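Local coordinates for protein beta-galactosidase (Bacillus circulans subsp. alkalophilus, PDB 3TTY) that hydrolyses beta-galactosides, releasing terminal galactose, and probably acts as a homotrimer with TIM-barrel catalytic domains, at residues A433-Q437 with L594-A599; L611-V617 with M640-A644; N43-K49 with T60-D64. All blocks are in the same frame, centred on the assembly; numbering follows the deposited sequence.

Contact 1. Residues A433-Q437 with L594-A599; sequences ALYKQ and LQGLIA
With CG beside its backbone N (chi1 -58°) and the chain extended through chi2 (177°), Q437 holds its amide out to helix 591-604, while I598, its CG2 anti to N, turns CG1 and CG2 to separate partners on the 433-437 side. The Q437 amide ends on the main chain: NE2 donates to Q595 O at 2.9 Å with an N-H...O angle of 153°, the acceptor lying almost in the amide plane. Q595 O also takes the helical bond from A599 N at 3.0 Å, and the two donors come from opposite faces of the carbonyl. Q437 OE1 rests 3.8 Å from A599 CB. Beside this polar bond the packing is apolar: A433 CB sits 3.6 Å from I598 CG1 and 3.9 Å from L594 CB, and L434 CD2 meets I598 CG2 at 3.6 Å, the two side chains crossing at about a right angle. Cutting Q437 back to an alanine here would probably cost Q595 O its second donor and open a gap beside A599. The end of helix 423-435 and the turn after it thus pack on helix 591-604 within the trimerisation domain, where helix 423-435 belongs to the beta-alpha-beta crossover from strand 399-402 to its parallel neighbour 441-444.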
ATOM      1  N   ALA A 433       0.996  13.988  30.194  1.00 21.34           N
ATOM      2  CA  ALA A 433       0.464  14.019  31.547  1.00 20.73           C
ATOM      3  C   ALA A 433       1.157  15.075  32.400  1.00 24.76           C
ATOM      4  O   ALA A 433       0.519  15.727  33.226  1.00 28.73           O
ATOM      5  CB  ALA A 433       0.579  12.634  32.203  1.00 20.79           C
ATOM      6  N   LEU A 434       2.460  15.241  32.207  1.00 22.78           N
ATOM      7  CA  LEU A 434       3.192  16.275  32.931  1.00 24.47           C
ATOM      8  C   LEU A 434       2.828  17.644  32.357  1.00 26.48           C
ATOM      9  O   LEU A 434       2.510  18.574  33.098  1.00 22.03           O
ATOM     10  CB  LEU A 434       4.698  16.028  32.851  1.00 22.71           C
ATOM     11  CG  LEU A 434       5.221  14.828  33.669  1.00 24.84           C
ATOM     12  CD1 LEU A 434       6.456  14.216  33.033  1.00 18.46           C
ATOM     13  CD2 LEU A 434       5.529  15.243  35.097  1.00 21.73           C
ATOM     14  N   TYR A 435       2.866  17.740  31.030  1.00 23.72           N
ATOM     15  CA  TYR A 435       2.526  18.956  30.303  1.00 24.78           C
ATOM     16  C   TYR A 435       1.212  19.537  30.816  1.00 24.32           C
ATOM     17  O   TYR A 435       1.133  20.721  31.114  1.00 23.83           O
ATOM     18  CB  TYR A 435       2.454  18.633  28.806  1.00 19.99           C
ATOM     19  CG  TYR A 435       1.924  19.698  27.873  1.00 16.90           C
ATOM     20  CD1 TYR A 435       2.790  20.542  27.188  1.00 22.24           C
ATOM     21  CD2 TYR A 435       0.563  19.807  27.611  1.00 22.92           C
ATOM     22  CE1 TYR A 435       2.315  21.505  26.300  1.00 21.38           C
ATOM     23  CE2 TYR A 435       0.069  20.769  26.730  1.00 21.59           C
ATOM     24  CZ  TYR A 435       0.957  21.612  26.076  1.00 25.02           C
ATOM     25  OH  TYR A 435       0.489  22.558  25.195  1.00 29.18           O
ATOM     26  N   LYS A 436       0.193  18.693  30.940  1.00 21.92           N
ATOM     27  CA  LYS A 436      -1.137  19.150  31.334  1.00 25.88           C
ATOM     28  C   LYS A 436      -1.205  19.734  32.738  1.00 25.56           C
ATOM     29  O   LYS A 436      -2.190  20.379  33.096  1.00 27.82           O
ATOM     30  CB  LYS A 436      -2.146  18.017  31.212  1.00 27.82           C
ATOM     31  CG  LYS A 436      -2.508  17.667  29.790  1.00 29.73           C
ATOM     32  CD  LYS A 436      -3.359  16.402  29.761  1.00 32.81           C
ATOM     33  CE  LYS A 436      -3.760  16.049  28.335  1.00 40.41           C
ATOM     34  NZ  LYS A 436      -4.349  14.675  28.240  1.00 59.30           N
ATOM     35  N   GLN A 437      -0.167  19.504  33.532  1.00 22.06           N
ATOM     36  CA  GLN A 437      -0.160  19.974  34.904  1.00 25.89           C
ATOM     37  C   GLN A 437       0.905  21.039  35.095  1.00 25.76           C
ATOM     38  O   GLN A 437       1.138  21.494  36.210  1.00 26.78           O
ATOM     39  CB  GLN A 437       0.030  18.808  35.890  1.00 23.60           C
ATOM     40  CG  GLN A 437      -1.050  17.736  35.742  1.00 26.34           C
ATOM     41  CD  GLN A 437      -0.841  16.539  36.663  1.00 29.68           C
ATOM     42  OE1 GLN A 437      -0.190  16.647  37.701  1.00 32.68           O
ATOM     43  NE2 GLN A 437      -1.400  15.394  36.285  1.00 26.22           N
ATOM     44  N   LEU A 594      -2.807   8.357  34.178  1.00 24.65           N
ATOM     45  CA  LEU A 594      -1.519   9.046  34.156  1.00 25.55           C
ATOM     46  C   LEU A 594      -1.577  10.425  34.808  1.00 26.66           C
ATOM     47  O   LEU A 594      -0.602  10.865  35.416  1.00 24.74           O
ATOM     48  CB  LEU A 594      -0.945   9.118  32.739  1.00 21.15           C
ATOM     49  CG  LEU A 594      -0.478   7.769  32.168  1.00 23.67           C
ATOM     50  CD1 LEU A 594      -0.014   7.931  30.728  1.00 23.33           C
ATOM     51  CD2 LEU A 594       0.623   7.140  33.028  1.00 21.65           C
ATOM     52  N   GLN A 595      -2.717  11.101  34.691  1.00 26.68           N
ATOM     53  CA  GLN A 595      -2.908  12.345  35.422  1.00 26.90           C
ATOM     54  C   GLN A 595      -2.707  12.112  36.919  1.00 25.26           C
ATOM     55  O   GLN A 595      -1.906  12.792  37.558  1.00 27.96           O
ATOM     56  CB  GLN A 595      -4.302  12.927  35.176  1.00 31.85           C
ATOM     57  CG  GLN A 595      -4.701  13.959  36.223  1.00 35.98           C
ATOM     58  CD  GLN A 595      -5.998  14.687  35.900  1.00 46.33           C
ATOM     59  OE1 GLN A 595      -6.102  15.896  36.109  1.00 52.77           O
ATOM     60  NE2 GLN A 595      -6.996  13.954  35.401  1.00 40.55           N
ATOM     61  N   GLY A 596      -3.442  11.145  37.465  1.00 27.82           N
ATOM     62  CA  GLY A 596      -3.367  10.809  38.877  1.00 27.39           C
ATOM     63  C   GLY A 596      -1.991  10.353  39.325  1.00 23.88           C
ATOM     64  O   GLY A 596      -1.464  10.839  40.333  1.00 23.99           O
ATOM     65  N   LEU A 597      -1.407   9.429  38.565  1.00 23.29           N
ATOM     66  CA  LEU A 597      -0.081   8.894  38.858  1.00 23.41           C
ATOM     67  C   LEU A 597       0.960  10.002  38.964  1.00 24.73           C
ATOM     68  O   LEU A 597       1.682  10.113  39.960  1.00 24.02           O
ATOM     69  CB  LEU A 597       0.335   7.882  37.784  1.00 24.13           C
ATOM     70  CG  LEU A 597       1.673   7.182  38.049  1.00 23.88           C
ATOM     71  CD1 LEU A 597       1.604   6.435  39.371  1.00 25.71           C
ATOM     72  CD2 LEU A 597       2.074   6.239  36.912  1.00 25.15           C
ATOM     73  N   ILE A 598       1.021  10.827  37.928  1.00 26.09           N
ATOM     74  CA  ILE A 598       1.938  11.957  37.880  1.00 22.91           C
ATOM     75  C   ILE A 598       1.749  12.907  39.051  1.00 25.51           C
ATOM     76  O   ILE A 598       2.713  13.348  39.676  1.00 29.04           O
ATOM     77  CB  ILE A 598       1.721  12.736  36.587  1.00 24.04           C
ATOM     78  CG1 ILE A 598       2.149  11.869  35.405  1.00 27.37           C
ATOM     79  CG2 ILE A 598       2.488  14.037  36.614  1.00 23.69           C
ATOM     80  CD1 ILE A 598       3.580  11.391  35.484  1.00 23.88           C
ATOM     81  N   ALA A 599       0.494  13.238  39.328  1.00 27.55           N
ATOM     82  CA  ALA A 599       0.158  14.091  40.458  1.00 25.92           C
ATOM     83  C   ALA A 599       0.663  13.492  41.776  1.00 22.71           C
ATOM     84  O   ALA A 599       1.218  14.200  42.626  1.00 28.11           O
ATOM     85  CB  ALA A 599      -1.354  14.315  40.508  1.00 24.53           C
TER

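Contact 2. Residues L611-V617 with M640-A644; sequences LNTPDGV and MTFDA
P614, T613 and L611 pack on M640 and F642 in a mainly apolar contact, between the connection that follows helix 591-604 and strand 640-643 of the C-terminal domain; no direct hydrogen bond joins the two segments. The evidence is a row of side-chain meetings. At one end M640 bends at chi2 (73°), which turns its methyl group back against the proline: M640 CE lies 3.4 Å from P614 CB, tighter than usual van der Waals contact, the proline ring and the methionine chain lying antiparallel, side against side. V617 CG2 adds a contact to M640 CG at 3.8 Å. Further along, P614 CG presses on T641 O at 3.2 Å. F642 runs alongside T613, whose CG2 is 4.1 Å from F642 CB, and P614 CD abuts the same CB, the proline ring set across the phenylalanine side chain. L611 CD2 approaches F642 CE2 obliquely at 4.0 Å.

The polar link is indirect: one water donates to N612 O at 2.6 Å and accepts from D643 N at 2.7 Å, joining backbone groups that do not bond each other. The connection has its own internal fixing. T613 OG1 donates to V617 O at 2.7 Å, in the carbonyl plane and on a lone pair, and N438 ND2 bonds both T613 OG1 and L611 O. V617 N closes on P614 O, giving a type II turn with G616 at its third position, where the positive phi (88°) suits a residue without a side chain. Strand 640-643 pairs with 661-664, and F642 and M640 both also touch I664, while V617 and L611 reach strand 627-634. The type II turn thus leads 611-617 into strand 617-624, an outermost strand of the C-terminal domain's antiparallel sheet, with strand 640-643 packed against this entry.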
ATOM      1  N   LEU A 611       2.222  26.639  37.631  1.00 24.26           N
ATOM      2  CA  LEU A 611       1.026  27.456  37.694  1.00 28.46           C
ATOM      3  C   LEU A 611      -0.131  26.509  37.438  1.00 31.50           C
ATOM      4  O   LEU A 611       0.039  25.496  36.760  1.00 32.44           O
ATOM      5  CB  LEU A 611       1.068  28.485  36.570  1.00 25.67           C
ATOM      6  CG  LEU A 611       0.800  29.966  36.812  1.00 30.12           C
ATOM      7  CD1 LEU A 611       1.435  30.475  38.101  1.00 30.21           C
ATOM      8  CD2 LEU A 611       1.303  30.745  35.613  1.00 25.84           C
ATOM      9  N   ASN A 612      -1.303  26.818  37.985  1.00 31.37           N
ATOM     10  CA  ASN A 612      -2.520  26.115  37.599  1.00 33.35           C
ATOM     11  C   ASN A 612      -3.223  26.906  36.512  1.00 31.81           C
ATOM     12  O   ASN A 612      -3.462  28.097  36.681  1.00 36.52           O
ATOM     13  CB  ASN A 612      -3.446  25.909  38.798  1.00 33.15           C
ATOM     14  CG  ASN A 612      -2.914  24.872  39.762  1.00 44.95           C
ATOM     15  OD1 ASN A 612      -3.032  23.669  39.521  1.00 46.25           O
ATOM     16  ND2 ASN A 612      -2.310  25.330  40.856  1.00 41.44           N
ATOM     17  N   THR A 613      -3.536  26.254  35.396  1.00 29.27           N
ATOM     18  CA  THR A 613      -4.157  26.938  34.266  1.00 30.38           C
ATOM     19  C   THR A 613      -5.187  26.056  33.592  1.00 27.96           C
ATOM     20  O   THR A 613      -5.189  24.847  33.776  1.00 28.27           O
ATOM     21  CB  THR A 613      -3.123  27.364  33.198  1.00 29.84           C
ATOM     22  OG1 THR A 613      -2.482  26.200  32.669  1.00 31.67           O
ATOM     23  CG2 THR A 613      -2.079  28.313  33.780  1.00 26.59           C
ATOM     24  N   PRO A 614      -6.077  26.669  32.805  1.00 30.65           N
ATOM     25  CA  PRO A 614      -7.113  25.936  32.075  1.00 29.97           C
ATOM     26  C   PRO A 614      -6.501  25.010  31.043  1.00 28.08           C
ATOM     27  O   PRO A 614      -5.324  25.155  30.714  1.00 31.84           O
ATOM     28  CB  PRO A 614      -7.904  27.051  31.378  1.00 29.25           C
ATOM     29  CG  PRO A 614      -7.649  28.269  32.195  1.00 31.07           C
ATOM     30  CD  PRO A 614      -6.233  28.127  32.674  1.00 30.64           C
ATOM     31  N   ASP A 615      -7.298  24.074  30.535  1.00 27.62           N
ATOM     32  CA  ASP A 615      -6.832  23.143  29.520  1.00 29.68           C
ATOM     33  C   ASP A 615      -6.345  23.905  28.297  1.00 33.55           C
ATOM     34  O   ASP A 615      -7.022  24.809  27.809  1.00 30.98           O
ATOM     35  CB  ASP A 615      -7.941  22.163  29.113  1.00 32.18           C
ATOM     36  CG  ASP A 615      -8.334  21.217  30.239  1.00 42.87           C
ATOM     37  OD1 ASP A 615      -7.642  21.213  31.287  1.00 36.34           O
ATOM     38  OD2 ASP A 615      -9.330  20.473  30.074  1.00 48.91           O
ATOM     39  N   GLY A 616      -5.165  23.540  27.810  1.00 30.95           N
ATOM     40  CA  GLY A 616      -4.632  24.132  26.600  1.00 27.31           C
ATOM     41  C   GLY A 616      -3.836  25.392  26.853  1.00 26.07           C
ATOM     42  O   GLY A 616      -3.399  26.047  25.918  1.00 26.31           O
ATOM     43  N   VAL A 617      -3.661  25.744  28.119  1.00 25.31           N
ATOM     44  CA  VAL A 617      -2.823  26.878  28.457  1.00 26.60           C
ATOM     45  C   VAL A 617      -1.517  26.335  29.006  1.00 26.93           C
ATOM     46  O   VAL A 617      -1.423  25.937  30.168  1.00 25.12           O
ATOM     47  CB  VAL A 617      -3.488  27.819  29.482  1.00 28.81           C
ATOM     48  CG1 VAL A 617      -2.506  28.913  29.924  1.00 22.46           C
ATOM     49  CG2 VAL A 617      -4.759  28.419  28.895  1.00 30.39           C
ATOM     50  N   MET A 640      -8.751  33.161  27.835  1.00 33.50           N
ATOM     51  CA  MET A 640      -8.708  32.275  28.992  1.00 33.59           C
ATOM     52  C   MET A 640      -8.210  33.022  30.222  1.00 33.32           C
ATOM     53  O   MET A 640      -7.417  33.957  30.105  1.00 34.71           O
ATOM     54  CB  MET A 640      -7.796  31.080  28.695  1.00 32.44           C
ATOM     55  CG  MET A 640      -8.361  29.730  29.100  1.00 31.68           C
ATOM     56  SD  MET A 640      -9.687  29.142  28.045  1.00 36.35           S
ATOM     57  CE  MET A 640     -10.121  27.614  28.870  1.00 48.71           C
ATOM     58  N   THR A 641      -8.669  32.611  31.401  1.00 31.26           N
ATOM     59  CA  THR A 641      -8.248  33.257  32.648  1.00 32.17           C
ATOM     60  C   THR A 641      -7.610  32.275  33.629  1.00 29.71           C
ATOM     61  O   THR A 641      -7.939  31.094  33.653  1.00 32.75           O
ATOM     62  CB  THR A 641      -9.418  34.019  33.337  1.00 38.70           C
ATOM     63  OG1 THR A 641     -10.320  33.088  33.942  1.00 41.55           O
ATOM     64  CG2 THR A 641     -10.189  34.848  32.321  1.00 40.52           C
ATOM     65  N   PHE A 642      -6.683  32.769  34.439  1.00 33.42           N
ATOM     66  CA  PHE A 642      -5.964  31.905  35.359  1.00 36.50           C
ATOM     67  C   PHE A 642      -5.397  32.718  36.503  1.00 39.62           C
ATOM     68  O   PHE A 642      -5.131  33.911  36.355  1.00 33.24           O
ATOM     69  CB  PHE A 642      -4.823  31.178  34.628  1.00 37.05           C
ATOM     70  CG  PHE A 642      -3.742  32.099  34.109  1.00 32.52           C
ATOM     71  CD1 PHE A 642      -3.868  32.714  32.868  1.00 31.12           C
ATOM     72  CD2 PHE A 642      -2.601  32.352  34.860  1.00 30.24           C
ATOM     73  CE1 PHE A 642      -2.873  33.565  32.389  1.00 31.60           C
ATOM     74  CE2 PHE A 642      -1.593  33.198  34.381  1.00 27.11           C
ATOM     75  CZ  PHE A 642      -1.731  33.804  33.147  1.00 28.31           C
ATOM     76  N   ASP A 643      -5.207  32.066  37.646  1.00 42.65           N
ATOM     77  CA  ASP A 643      -4.557  32.701  38.779  1.00 38.55           C
ATOM     78  C   ASP A 643      -3.063  32.726  38.501  1.00 42.04           C
ATOM     79  O   ASP A 643      -2.435  31.681  38.323  1.00 44.32           O
ATOM     80  CB  ASP A 643      -4.878  31.949  40.077  1.00 38.90           C
ATOM     81  CG  ASP A 643      -4.276  32.608  41.313  1.00 44.90           C
ATOM     82  OD1 ASP A 643      -3.787  33.756  41.235  1.00 43.31           O
ATOM     83  OD2 ASP A 643      -4.303  31.968  42.384  1.00 58.01           O
ATOM     84  N   ALA A 644      -2.497  33.924  38.442  1.00 40.90           N
ATOM     85  CA  ALA A 644      -1.102  34.073  38.079  1.00 37.04           C
ATOM     86  C   ALA A 644      -0.231  34.063  39.320  1.00 41.38           C
ATOM     87  O   ALA A 644       0.983  34.247  39.238  1.00 46.24           O
ATOM     88  CB  ALA A 644      -0.894  35.356  37.287  1.00 31.93           C
TER
HETATM   89  O   HOH W   1      -5.390  29.389  37.803  1.00 37.12           O

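Contact 3. Residues N43-K49 with T60-D64; sequences NVFSWAK and TWLDD
K49 lies across one face of the W61 indole, and the conformations of both side chains account for it. A chi1 of 66° folds the W61 side chain back over its own backbone and its neighbour, so that L62 CB covers the opposite face. K49 runs extended as far as CE and then bends at chi4 (49°). Its methylenes therefore do most of the touching: K49 CD stands 3.9 Å from the centroid of the W61 six-membered ring, a CH-pi contact, and K49 CE is 3.7 Å from W61 CD2. The ammonium group is more distant, with K49 NZ 5.0 Å from the centroid of the five-membered ring and 25° off its normal, a cation-pi interaction over the face.

N43 comes to the ring's edge instead. With CG anti to its backbone N, it brings OD1 near the indole plane, 3.2 Å from W61 CH2, where a carbonyl oxygen faces a C-H edge, while N43 ND2 is held by A79 O; N43 CG also reaches L62 CD2 at 4.2 Å. S46 CB meets W61 CH2 obliquely at 3.6 Å, its hydroxyl being bonded to E18. The indole's NE1 makes a weak bond to D58 O.

In the TIM barrel, N43-K49 is the connection after the second strand, 39-42; it carries F45 to the galactose pocket while N43, S46 and K49 pack on W61. It enters helix 47-50, whose A48 bonds S188 and Y192 of the second subunit; W61 and L62 lie in the first turn of helix 60-71, which leads to strand 75-79, and L62 also packs on L132 of helix 119-135.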
ATOM      1  N   ASN A  43      23.612  30.426   1.340  1.00 15.79           N
ATOM      2  CA  ASN A  43      24.470  29.435   0.686  1.00 18.39           C
ATOM      3  C   ASN A  43      24.202  27.976   1.074  1.00 19.60           C
ATOM      4  O   ASN A  43      25.129  27.152   1.070  1.00 17.02           O
ATOM      5  CB  ASN A  43      25.937  29.751   0.953  1.00 15.86           C
ATOM      6  CG  ASN A  43      26.872  29.027   0.000  1.00 18.89           C
ATOM      7  OD1 ASN A  43      26.687  29.057  -1.229  1.00 17.81           O
ATOM      8  ND2 ASN A  43      27.879  28.360   0.562  1.00 13.22           N
ATOM      9  N   VAL A  44      22.956  27.646   1.417  1.00 17.59           N
ATOM     10  CA  VAL A  44      22.644  26.264   1.802  1.00 13.17           C
ATOM     11  C   VAL A  44      22.681  25.338   0.588  1.00 16.58           C
ATOM     12  O   VAL A  44      23.100  24.184   0.691  1.00 19.42           O
ATOM     13  CB  VAL A  44      21.277  26.132   2.488  1.00 15.92           C
ATOM     14  CG1 VAL A  44      21.025  24.687   2.907  1.00 15.92           C
ATOM     15  CG2 VAL A  44      21.184  27.046   3.684  1.00 16.07           C
ATOM     16  N   PHE A  45      22.274  25.848  -0.570  1.00 16.57           N
ATOM     17  CA  PHE A  45      22.071  24.984  -1.728  1.00 16.57           C
ATOM     18  C   PHE A  45      22.684  25.525  -3.004  1.00 18.78           C
ATOM     19  O   PHE A  45      21.996  25.666  -4.016  1.00 19.15           O
ATOM     20  CB  PHE A  45      20.576  24.704  -1.937  1.00 17.05           C
ATOM     21  CG  PHE A  45      19.983  23.753  -0.915  1.00 16.13           C
ATOM     22  CD1 PHE A  45      20.436  22.444  -0.817  1.00 18.09           C
ATOM     23  CD2 PHE A  45      18.964  24.159  -0.073  1.00 17.44           C
ATOM     24  CE1 PHE A  45      19.884  21.554   0.108  1.00 13.55           C
ATOM     25  CE2 PHE A  45      18.411  23.281   0.862  1.00 20.27           C
ATOM     26  CZ  PHE A  45      18.875  21.973   0.951  1.00 17.62           C
ATOM     27  N   SER A  46      23.984  25.803  -2.972  1.00 13.21           N
ATOM     28  CA  SER A  46      24.617  26.436  -4.114  1.00 15.65           C
ATOM     29  C   SER A  46      25.959  25.802  -4.448  1.00 18.24           C
ATOM     30  O   SER A  46      26.856  26.461  -4.982  1.00 17.18           O
ATOM     31  CB  SER A  46      24.778  27.938  -3.867  1.00 15.19           C
ATOM     32  OG  SER A  46      23.634  28.634  -4.316  1.00 20.32           O
ATOM     33  N   TRP A  47      26.090  24.520  -4.136  1.00 15.52           N
ATOM     34  CA  TRP A  47      27.325  23.832  -4.411  1.00 15.33           C
ATOM     35  C   TRP A  47      27.656  23.982  -5.901  1.00 15.13           C
ATOM     36  O   TRP A  47      28.752  24.401  -6.253  1.00 18.55           O
ATOM     37  CB  TRP A  47      27.225  22.370  -3.986  1.00 13.04           C
ATOM     38  CG  TRP A  47      28.535  21.667  -3.932  1.00 14.08           C
ATOM     39  CD1 TRP A  47      29.699  22.034  -4.554  1.00 12.32           C
ATOM     40  CD2 TRP A  47      28.826  20.470  -3.203  1.00 12.73           C
ATOM     41  NE1 TRP A  47      30.694  21.120  -4.265  1.00 13.33           N
ATOM     42  CE2 TRP A  47      30.181  20.155  -3.437  1.00 14.56           C
ATOM     43  CE3 TRP A  47      28.068  19.622  -2.395  1.00 15.17           C
ATOM     44  CZ2 TRP A  47      30.795  19.044  -2.860  1.00 13.36           C
ATOM     45  CZ3 TRP A  47      28.675  18.516  -1.835  1.00 15.37           C
ATOM     46  CH2 TRP A  47      30.025  18.240  -2.069  1.00 12.20           C
ATOM     47  N   ALA A  48      26.697  23.691  -6.768  1.00 12.98           N
ATOM     48  CA  ALA A  48      26.948  23.764  -8.204  1.00 17.47           C
ATOM     49  C   ALA A  48      27.200  25.193  -8.699  1.00 16.72           C
ATOM     50  O   ALA A  48      27.969  25.400  -9.634  1.00 18.39           O
ATOM     51  CB  ALA A  48      25.817  23.102  -8.999  1.00 14.94           C
ATOM     52  N   LYS A  49      26.572  26.181  -8.077  1.00 15.07           N
ATOM     53  CA  LYS A  49      26.850  27.562  -8.474  1.00 15.55           C
ATOM     54  C   LYS A  49      28.303  27.927  -8.173  1.00 17.10           C
ATOM     55  O   LYS A  49      28.966  28.632  -8.933  1.00 18.62           O
ATOM     56  CB  LYS A  49      25.908  28.543  -7.777  1.00 16.76           C
ATOM     57  CG  LYS A  49      26.021  29.974  -8.320  1.00 16.34           C
ATOM     58  CD  LYS A  49      24.991  30.882  -7.690  1.00 20.41           C
ATOM     59  CE  LYS A  49      25.036  32.288  -8.304  1.00 21.59           C
ATOM     60  NZ  LYS A  49      25.042  32.290  -9.789  1.00 22.50           N
ATOM     61  N   THR A  60      32.491  34.956  -6.156  1.00 17.46           N
ATOM     62  CA  THR A  60      32.219  36.383  -6.350  1.00 20.24           C
ATOM     63  C   THR A  60      30.751  36.733  -6.107  1.00 19.98           C
ATOM     64  O   THR A  60      30.453  37.767  -5.513  1.00 24.55           O
ATOM     65  CB  THR A  60      32.700  36.899  -7.728  1.00 24.01           C
ATOM     66  OG1 THR A  60      31.944  36.279  -8.778  1.00 23.98           O
ATOM     67  CG2 THR A  60      34.186  36.597  -7.912  1.00 18.98           C
ATOM     68  N   TRP A  61      29.847  35.853  -6.532  1.00 20.31           N
ATOM     69  CA  TRP A  61      28.411  36.050  -6.344  1.00 20.15           C
ATOM     70  C   TRP A  61      28.091  36.100  -4.854  1.00 20.79           C
ATOM     71  O   TRP A  61      27.279  36.909  -4.394  1.00 21.10           O
ATOM     72  CB  TRP A  61      27.615  34.908  -7.008  1.00 20.64           C
ATOM     73  CG  TRP A  61      27.838  33.577  -6.341  1.00 18.06           C
ATOM     74  CD1 TRP A  61      28.874  32.718  -6.555  1.00 18.74           C
ATOM     75  CD2 TRP A  61      27.028  32.979  -5.320  1.00 18.29           C
ATOM     76  NE1 TRP A  61      28.757  31.618  -5.738  1.00 17.45           N
ATOM     77  CE2 TRP A  61      27.633  31.756  -4.968  1.00 16.39           C
ATOM     78  CE3 TRP A  61      25.847  33.360  -4.672  1.00 17.00           C
ATOM     79  CZ2 TRP A  61      27.093  30.903  -4.004  1.00 16.87           C
ATOM     80  CZ3 TRP A  61      25.310  32.509  -3.717  1.00 18.60           C
ATOM     81  CH2 TRP A  61      25.935  31.299  -3.390  1.00 16.14           C
ATOM     82  N   LEU A  62      28.734  35.220  -4.105  1.00 16.78           N
ATOM     83  CA  LEU A  62      28.500  35.118  -2.672  1.00 18.27           C
ATOM     84  C   LEU A  62      29.109  36.306  -1.913  1.00 18.49           C
ATOM     85  O   LEU A  62      28.507  36.812  -0.970  1.00 20.02           O
ATOM     86  CB  LEU A  62      29.068  33.798  -2.145  1.00 16.26           C
ATOM     87  CG  LEU A  62      28.888  33.550  -0.657  1.00 16.76           C
ATOM     88  CD1 LEU A  62      27.419  33.576  -0.341  1.00 14.77           C
ATOM     89  CD2 LEU A  62      29.531  32.228  -0.269  1.00 13.73           C
ATOM     90  N   ASP A  63      30.300  36.744  -2.325  1.00 18.29           N
ATOM     91  CA  ASP A  63      30.887  37.975  -1.778  1.00 23.38           C
ATOM     92  C   ASP A  63      29.852  39.101  -1.760  1.00 20.82           C
ATOM     93  O   ASP A  63      29.695  39.793  -0.762  1.00 23.96           O
ATOM     94  CB  ASP A  63      32.091  38.445  -2.609  1.00 20.28           C
ATOM     95  CG  ASP A  63      33.281  37.517  -2.508  1.00 20.00           C
ATOM     96  OD1 ASP A  63      33.246  36.561  -1.713  1.00 20.10           O
ATOM     97  OD2 ASP A  63      34.266  37.755  -3.238  1.00 24.35           O
ATOM     98  N   ASP A  64      29.156  39.277  -2.879  1.00 17.56           N
ATOM     99  CA  ASP A  64      28.212  40.374  -3.034  1.00 20.95           C
ATOM    100  C   ASP A  64      27.022  40.257  -2.117  1.00 27.49           C
ATOM    101  O   ASP A  64      26.581  41.248  -1.526  1.00 28.57           O
ATOM    102  CB  ASP A  64      27.726  40.468  -4.468  1.00 22.64           C
ATOM    103  CG  ASP A  64      28.583  41.380  -5.297  1.00 33.94           C
ATOM    104  OD1 ASP A  64      29.780  41.560  -4.944  1.00 34.92           O
ATOM    105  OD2 ASP A  64      28.054  41.927  -6.289  1.00 38.19           O
TER

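How the contacts relate
Contacts 1 and 2 are neighbours, their centres 15 Å apart and their nearest atoms about 4 Å apart without touching. N438, directly after Q437, ties the end of contact 1 to the 611-617 segment through its side-chain bonds, and Y435 reaches E618 of the C-terminal domain by a weak hydrogen bond. Contact 3 stands apart in the catalytic barrel, its centre 50 Å from that of contact 1 and 49 Å from that of contact 2. It alone includes a residue of the galactose pocket: F45 touches the sugar and meets W187 of the second subunit, while the S46 side chain is about 12 Å from a bound galactose.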